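Local coordinates for protein D-mandelate dehydrogenase (Rhodotorula graminis, PDB 2W2K) that probably oxidises D-mandelate and related D-2-hydroxy acids to the corresponding 2-oxo acids, using a nicotinamide dinucleotide as cofactor, at residues 303-306 and 307-310; 172-175 and 176-180; 118-121 and 122-126. All coordinates share one frame; numbering follows the deposited sequence.

Contact 1 (303-306 and 307-310); sequences THIG and GVAI
Ile305 to Val308 form a type I beta turn, closed by the Val308 N to Ile305 O hydrogen bond of 2.9 Å, whose N-H points almost straight at the oxygen (160°) although the donor stands well above the carbonyl plane. The turn belongs to the loop between strand 299-301 and helix 310-330 of the D-2-hydroxyacid dehydrogenase fold, where the chain leaves the dinucleotide-binding domain for the last long helix, 310-330, and Ala309 takes the N-cap position of that helix. Gly307, at the third position of the turn, is an NAD(+)-binding residue; having no side chain, it can probably meet the cofactor only through its backbone.

A water links the carbonyl just before the turn to the amide of its third residue. It donates to His304 O at 3.1 Å and accepts from Gly307 N at the same distance, so the amide that the turn geometry leaves without a bond to Ile305 O still has a partner. On the preceding amides, Asp281, itself an NAD(+)-binding residue, takes Ile305 N and Gly306 N with its two carboxylate oxygens, while Gly306 O accepts from a basic side chain of the other subunit.

The side-chain part of the contact is small and apolar. Ile305 and Val308 stand one at each end of the turn with their CB atoms 4.2 Å apart. Beyond CB, Ile305 leads away: CG1 lies between the backbone N and the carbonyl carbon (chi1 57°), which carries CD1 to helix 114-130, against Leu120. Val308 CB rests 3.5 Å from Ile305 O, and Val308 CG2, anti to the carbonyl carbon, lies 3.8 Å from Ile305 CA.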
loop_
_atom_site.group_PDB
_atom_site.type_symbol
_atom_site.label_atom_id
_atom_site.label_comp_id
_atom_site.label_asym_id
_atom_site.label_seq_id
_atom_site.Cartn_x
_atom_site.Cartn_y
_atom_site.Cartn_z
ATOM N N THR B 303 -7.605 8.373 -9.445
ATOM C CA THR B 303 -8.383 8.500 -10.700
ATOM C C THR B 303 -8.990 7.173 -11.266
ATOM O O THR B 303 -8.740 6.821 -12.438
ATOM C CB THR B 303 -7.543 9.220 -11.842
ATOM O OG1 THR B 303 -6.398 8.420 -12.189
ATOM C CG2 THR B 303 -7.071 10.605 -11.392
ATOM N N HIS B 304 -9.800 6.471 -10.456
ATOM C CA HIS B 304 -10.436 5.184 -10.868
ATOM C C HIS B 304 -9.407 4.218 -11.512
ATOM O O HIS B 304 -9.627 3.667 -12.613
ATOM C CB HIS B 304 -11.673 5.437 -11.775
ATOM C CG HIS B 304 -12.700 4.332 -11.769
ATOM N ND1 HIS B 304 -12.412 3.018 -11.449
ATOM C CD2 HIS B 304 -14.019 4.353 -12.089
ATOM C CE1 HIS B 304 -13.514 2.285 -11.542
ATOM N NE2 HIS B 304 -14.499 3.071 -11.940
ATOM N N ILE B 305 -8.282 4.020 -10.818
ATOM C CA ILE B 305 -7.237 3.101 -11.298
ATOM C C ILE B 305 -7.353 1.637 -10.818
ATOM O O ILE B 305 -6.499 0.820 -11.154
ATOM C CB ILE B 305 -5.758 3.651 -11.113
ATOM C CG1 ILE B 305 -5.447 3.997 -9.638
ATOM C CG2 ILE B 305 -5.483 4.840 -12.080
ATOM C CD1 ILE B 305 -3.943 4.219 -9.351
ATOM N N GLY B 306 -8.401 1.303 -10.061
ATOM C CA GLY B 306 -8.530 -0.074 -9.501
ATOM C C GLY B 306 -8.074 -1.215 -10.421
ATOM O O GLY B 306 -7.171 -2.013 -10.076
ATOM N N GLY B 307 -8.688 -1.297 -11.597
ATOM C CA GLY B 307 -8.386 -2.376 -12.548
ATOM C C GLY B 307 -7.301 -2.070 -13.581
ATOM O O GLY B 307 -7.043 -2.886 -14.480
ATOM N N VAL B 308 -6.672 -0.907 -13.452
ATOM C CA VAL B 308 -5.734 -0.385 -14.478
ATOM C C VAL B 308 -4.325 -0.975 -14.292
ATOM O O VAL B 308 -3.499 -0.453 -13.512
ATOM C CB VAL B 308 -5.746 1.192 -14.511
ATOM C CG1 VAL B 308 -4.683 1.780 -15.492
ATOM C CG2 VAL B 308 -7.143 1.734 -14.848
ATOM N N ALA B 309 -4.069 -2.088 -15.001
ATOM C CA ALA B 309 -2.768 -2.792 -14.984
ATOM C C ALA B 309 -2.666 -3.545 -16.303
ATOM O O ALA B 309 -3.679 -4.060 -16.793
ATOM C CB ALA B 309 -2.680 -3.776 -13.799
ATOM N N ILE B 310 -1.478 -3.583 -16.901
ATOM C CA ILE B 310 -1.298 -4.275 -18.208
ATOM C C ILE B 310 -1.783 -5.761 -18.236
ATOM O O ILE B 310 -2.349 -6.203 -19.241
ATOM C CB ILE B 310 0.136 -4.057 -18.768
ATOM C CG1 ILE B 310 0.302 -2.600 -19.217
ATOM C CG2 ILE B 310 0.457 -5.022 -19.919
ATOM C CD1 ILE B 310 1.761 -2.178 -19.349
HETATM O O HOH W 1 -10.365 0.688 -13.214
#

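Contact 2 (172-175 and 176-180); sequences GAIQ and KEIAR
Gln175 lays its carboxamide against Ile178 in the next helical turn. Its CB lies 3.3 Å from Lys176 N, and CG, held opposite its own backbone N (chi1 -166°), is still near that amide. At CG the chain bends sharply (chi2 91°), which brings OE1 within 3.4 Å of Ile178 CD1, a polar atom on an apolar methyl, while its hydrogen bond goes to Ser225 OG. NE2, the other branch, bonds to Gly170 O, so this buried amide is satisfied at both ends and its rotation is fixed. The same Ile178 CD1 also touches Ile174 CG2 at 4.0 Å.

Gly170 and Gly172 belong to the glycine-rich turn of the Rossmann beta-alpha-beta unit, in which strand 165-169 runs into helix 173-185 and then strand 189-193. Gly172 is the N-cap residue, and Ala173 and Ile174 of the first helical turn bind NAD(+). Lys176 N meets Gly172 O at 2.9 Å, and Lys176 CG also lies against that oxygen. The extended lysine chain then carries NZ to a salt bridge with Asp199.

Glu177 curls toward Arg180, whose NE takes OE2 at 3.0 Å and whose NH2 takes OE1 at 3.1 Å, each oxygen on its syn side. Both oxygens lie in the guanidinium plane, while the nitrogens stand about 30° out of the carboxylate plane. Arg180 NH1 and NH2 also bond to backbone of the other subunit. With an alanine in place of Glu177, the guanidinium is likely to lose its carboxylate mate and be left, among the partners described, to those backbone bonds alone.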
loop_
_atom_site.group_PDB
_atom_site.type_symbol
_atom_site.label_atom_id
_atom_site.label_comp_id
_atom_site.label_asym_id
_atom_site.label_seq_id
_atom_site.Cartn_x
_atom_site.Cartn_y
_atom_site.Cartn_z
ATOM N N GLY B 172 -17.787 -11.073 -2.252
ATOM C CA GLY B 172 -17.606 -11.666 -3.574
ATOM C C GLY B 172 -16.142 -11.869 -3.950
ATOM O O GLY B 172 -15.251 -11.761 -3.087
ATOM N N ALA B 173 -15.883 -12.138 -5.237
ATOM C CA ALA B 173 -14.529 -12.563 -5.652
ATOM C C ALA B 173 -13.406 -11.561 -5.301
ATOM O O ALA B 173 -12.355 -11.953 -4.759
ATOM C CB ALA B 173 -14.514 -12.922 -7.135
ATOM N N ILE B 174 -13.637 -10.274 -5.589
ATOM C CA ILE B 174 -12.613 -9.241 -5.320
ATOM C C ILE B 174 -12.389 -9.125 -3.816
ATOM O O ILE B 174 -11.236 -9.088 -3.374
ATOM C CB ILE B 174 -12.961 -7.851 -5.972
ATOM C CG1 ILE B 174 -12.815 -7.922 -7.506
ATOM C CG2 ILE B 174 -12.069 -6.722 -5.425
ATOM C CD1 ILE B 174 -13.431 -6.749 -8.260
ATOM N N GLN B 175 -13.478 -9.048 -3.034
ATOM C CA GLN B 175 -13.349 -8.926 -1.556
ATOM C C GLN B 175 -12.656 -10.127 -0.875
ATOM O O GLN B 175 -11.906 -9.946 0.103
ATOM C CB GLN B 175 -14.716 -8.646 -0.898
ATOM C CG GLN B 175 -14.626 -8.174 0.596
ATOM C CD GLN B 175 -14.542 -6.634 0.742
ATOM O OE1 GLN B 175 -13.440 -6.057 0.772
ATOM N NE2 GLN B 175 -15.703 -5.974 0.837
ATOM N N LYS B 176 -12.887 -11.348 -1.388
ATOM C CA LYS B 176 -12.176 -12.529 -0.883
ATOM C C LYS B 176 -10.661 -12.361 -0.999
ATOM O O LYS B 176 -9.915 -12.800 -0.097
ATOM C CB LYS B 176 -12.663 -13.837 -1.557
ATOM C CG LYS B 176 -14.102 -14.241 -1.159
ATOM C CD LYS B 176 -14.518 -15.507 -1.961
ATOM C CE LYS B 176 -15.913 -16.007 -1.584
ATOM N NZ LYS B 176 -16.218 -17.272 -2.352
ATOM N N GLU B 177 -10.210 -11.686 -2.065
ATOM C CA GLU B 177 -8.762 -11.413 -2.246
ATOM C C GLU B 177 -8.285 -10.240 -1.375
ATOM O O GLU B 177 -7.191 -10.312 -0.806
ATOM C CB GLU B 177 -8.420 -11.158 -3.728
ATOM C CG GLU B 177 -8.240 -12.452 -4.559
ATOM C CD GLU B 177 -7.000 -13.246 -4.130
ATOM O OE1 GLU B 177 -5.874 -12.840 -4.506
ATOM O OE2 GLU B 177 -7.151 -14.284 -3.427
ATOM N N ILE B 178 -9.082 -9.159 -1.296
ATOM C CA ILE B 178 -8.841 -8.100 -0.296
ATOM C C ILE B 178 -8.634 -8.720 1.119
ATOM O O ILE B 178 -7.618 -8.443 1.791
ATOM C CB ILE B 178 -9.959 -6.975 -0.287
ATOM C CG1 ILE B 178 -10.096 -6.289 -1.672
ATOM C CG2 ILE B 178 -9.657 -5.918 0.811
ATOM C CD1 ILE B 178 -11.300 -5.293 -1.770
ATOM N N ALA B 179 -9.574 -9.582 1.542
ATOM C CA ALA B 179 -9.561 -10.174 2.901
ATOM C C ALA B 179 -8.389 -11.131 3.111
ATOM O O ALA B 179 -7.799 -11.168 4.190
ATOM C CB ALA B 179 -10.913 -10.899 3.210
ATOM N N ARG B 180 -8.056 -11.915 2.092
ATOM C CA ARG B 180 -6.905 -12.847 2.185
ATOM C C ARG B 180 -5.606 -12.041 2.444
ATOM O O ARG B 180 -4.791 -12.387 3.330
ATOM C CB ARG B 180 -6.769 -13.690 0.906
ATOM C CG ARG B 180 -5.645 -14.763 0.971
ATOM C CD ARG B 180 -5.443 -15.522 -0.351
ATOM N NE ARG B 180 -5.001 -14.666 -1.443
ATOM C CZ ARG B 180 -3.756 -14.193 -1.594
ATOM N NH1 ARG B 180 -2.788 -14.494 -0.729
ATOM N NH2 ARG B 180 -3.479 -13.412 -2.618
#

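Contact 3 (118-121 and 122-126); sequences SDLA and LYLIL
Segments 118-121 and 122-126 are consecutive turns of one alpha helix, joined by four regular backbone bonds, among them Leu122 N to Ser118 O at 3.1 Å and Ile125 N to Ala121 O at 3.0 Å. Leu120 carries the side-chain contact and divides it between its two methyls. CD1 meets Leu124 CD1 at 4.0 Å, whereas CD2 approaches Tyr123 CD2 at 4.1 Å, slanting to the ring. With CG opposite the backbone N (chi1 -164°), the Leu120 methyls are led along the helix to these two residues, whereas the Tyr123 ring (chi1 168°) leads away. The phenol continues to the other subunit, where OH bonds to an acidic side chain and the ring meets an aromatic one nearly parallel to it.

Ile125 folds back instead, its CG1 lying 3.3 Å from Ala121 O. The small Ala121 lets Ile178 of helix 173-185 come close, and Thr255 touches the same methyl group. Ser118 OG bonds to Asp114 O in the preceding turn and to Lys181 NZ; Lys181 also forms a salt bridge with Asp119 OD1, so one lysine ties two neighbouring side chains to helix 173-185.

Helix 114-130, entered after strand 105-107 of the first domain, leads the chain into the Rossmann domain, and its position between the coenzyme domain and the partner subunit is consistent with an interdomain helix as in other dimeric members of the family.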
loop_
_atom_site.group_PDB
_atom_site.type_symbol
_atom_site.label_atom_id
_atom_site.label_comp_id
_atom_site.label_asym_id
_atom_site.label_seq_id
_atom_site.Cartn_x
_atom_site.Cartn_y
_atom_site.Cartn_z
ATOM N N SER B 118 -8.125 -5.707 -6.071
ATOM C CA SER B 118 -7.824 -6.064 -4.648
ATOM C C SER B 118 -6.507 -5.442 -4.113
ATOM O O SER B 118 -6.452 -5.019 -2.938
ATOM C CB SER B 118 -7.881 -7.585 -4.391
ATOM O OG SER B 118 -6.892 -8.312 -5.140
ATOM N N ASP B 119 -5.459 -5.408 -4.952
ATOM C CA ASP B 119 -4.186 -4.726 -4.595
ATOM C C ASP B 119 -4.398 -3.218 -4.359
ATOM O O ASP B 119 -3.807 -2.639 -3.425
ATOM C CB ASP B 119 -3.142 -4.900 -5.718
ATOM C CG ASP B 119 -2.424 -6.262 -5.688
ATOM O OD1 ASP B 119 -2.601 -7.033 -4.709
ATOM O OD2 ASP B 119 -1.672 -6.559 -6.664
ATOM N N LEU B 120 -5.201 -2.561 -5.218
ATOM C CA LEU B 120 -5.462 -1.098 -5.067
ATOM C C LEU B 120 -6.277 -0.825 -3.792
ATOM O O LEU B 120 -6.018 0.164 -3.087
ATOM C CB LEU B 120 -6.146 -0.484 -6.330
ATOM C CG LEU B 120 -6.192 1.058 -6.557
ATOM C CD1 LEU B 120 -7.337 1.758 -5.806
ATOM C CD2 LEU B 120 -4.842 1.794 -6.285
ATOM N N ALA B 121 -7.225 -1.706 -3.458
ATOM C CA ALA B 121 -7.928 -1.580 -2.160
ATOM C C ALA B 121 -6.977 -1.720 -0.947
ATOM O O ALA B 121 -7.100 -0.970 0.039
ATOM C CB ALA B 121 -9.104 -2.593 -2.070
ATOM N N LEU B 122 -6.016 -2.652 -1.040
ATOM C CA LEU B 122 -4.990 -2.830 0.012
ATOM C C LEU B 122 -4.122 -1.565 0.181
ATOM O O LEU B 122 -3.803 -1.174 1.319
ATOM C CB LEU B 122 -4.096 -4.075 -0.230
ATOM C CG LEU B 122 -3.354 -4.592 1.038
ATOM C CD1 LEU B 122 -4.325 -5.334 1.988
ATOM C CD2 LEU B 122 -2.181 -5.503 0.639
ATOM N N TYR B 123 -3.755 -0.926 -0.941
ATOM C CA TYR B 123 -3.064 0.382 -0.925
ATOM C C TYR B 123 -3.863 1.467 -0.153
ATOM O O TYR B 123 -3.300 2.192 0.701
ATOM C CB TYR B 123 -2.772 0.832 -2.384
ATOM C CG TYR B 123 -2.325 2.284 -2.561
ATOM C CD1 TYR B 123 -0.966 2.629 -2.519
ATOM C CD2 TYR B 123 -3.259 3.308 -2.812
ATOM C CE1 TYR B 123 -0.547 3.968 -2.705
ATOM C CE2 TYR B 123 -2.845 4.662 -2.977
ATOM C CZ TYR B 123 -1.496 4.974 -2.927
ATOM O OH TYR B 123 -1.075 6.296 -3.116
ATOM N N LEU B 124 -5.159 1.588 -0.450
ATOM C CA LEU B 124 -6.017 2.574 0.260
ATOM C C LEU B 124 -6.150 2.251 1.772
ATOM O O LEU B 124 -6.161 3.173 2.606
ATOM C CB LEU B 124 -7.400 2.660 -0.385
ATOM C CG LEU B 124 -7.502 3.092 -1.873
ATOM C CD1 LEU B 124 -8.950 2.986 -2.330
ATOM C CD2 LEU B 124 -6.949 4.542 -2.046
ATOM N N ILE B 125 -6.235 0.962 2.117
ATOM C CA ILE B 125 -6.268 0.509 3.551
ATOM C C ILE B 125 -4.988 0.916 4.306
ATOM O O ILE B 125 -5.047 1.486 5.421
ATOM C CB ILE B 125 -6.541 -1.043 3.688
ATOM C CG1 ILE B 125 -7.971 -1.372 3.238
ATOM C CG2 ILE B 125 -6.354 -1.514 5.157
ATOM C CD1 ILE B 125 -8.261 -2.929 3.031
ATOM N N LEU B 126 -3.829 0.644 3.693
ATOM C CA LEU B 126 -2.557 1.121 4.246
ATOM C C LEU B 126 -2.546 2.660 4.366
ATOM O O LEU B 126 -2.187 3.190 5.422
ATOM C CB LEU B 126 -1.358 0.592 3.424
ATOM C CG LEU B 126 -1.035 -0.912 3.569
ATOM C CD1 LEU B 126 -0.252 -1.481 2.353
ATOM C CD2 LEU B 126 -0.291 -1.225 4.878
#

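Read from the N terminus, contact 3 comes first, on helix 114-130 after the five-stranded sheet; contact 2 follows on helix 173-185, after strand 165-169, the first along the chain of the seven-stranded sheet and an inner one; contact 1 comes last, in the loop after the edge strand 299-301. Each is one continuous stretch, so none closes a long loop, and none nests or crosses. Contact 3 lies between the others: Ala121 CB meets Ile178 CD1 of contact 2 at 3.5 Å, and Leu120 CG meets Gly306 CA of contact 1 at 3.9 Å. Contacts 1 and 2 stay about 8 Å apart at their nearest atoms. Helix 114-130 thus joins two NAD(+)-binding parts of the Rossmann domain.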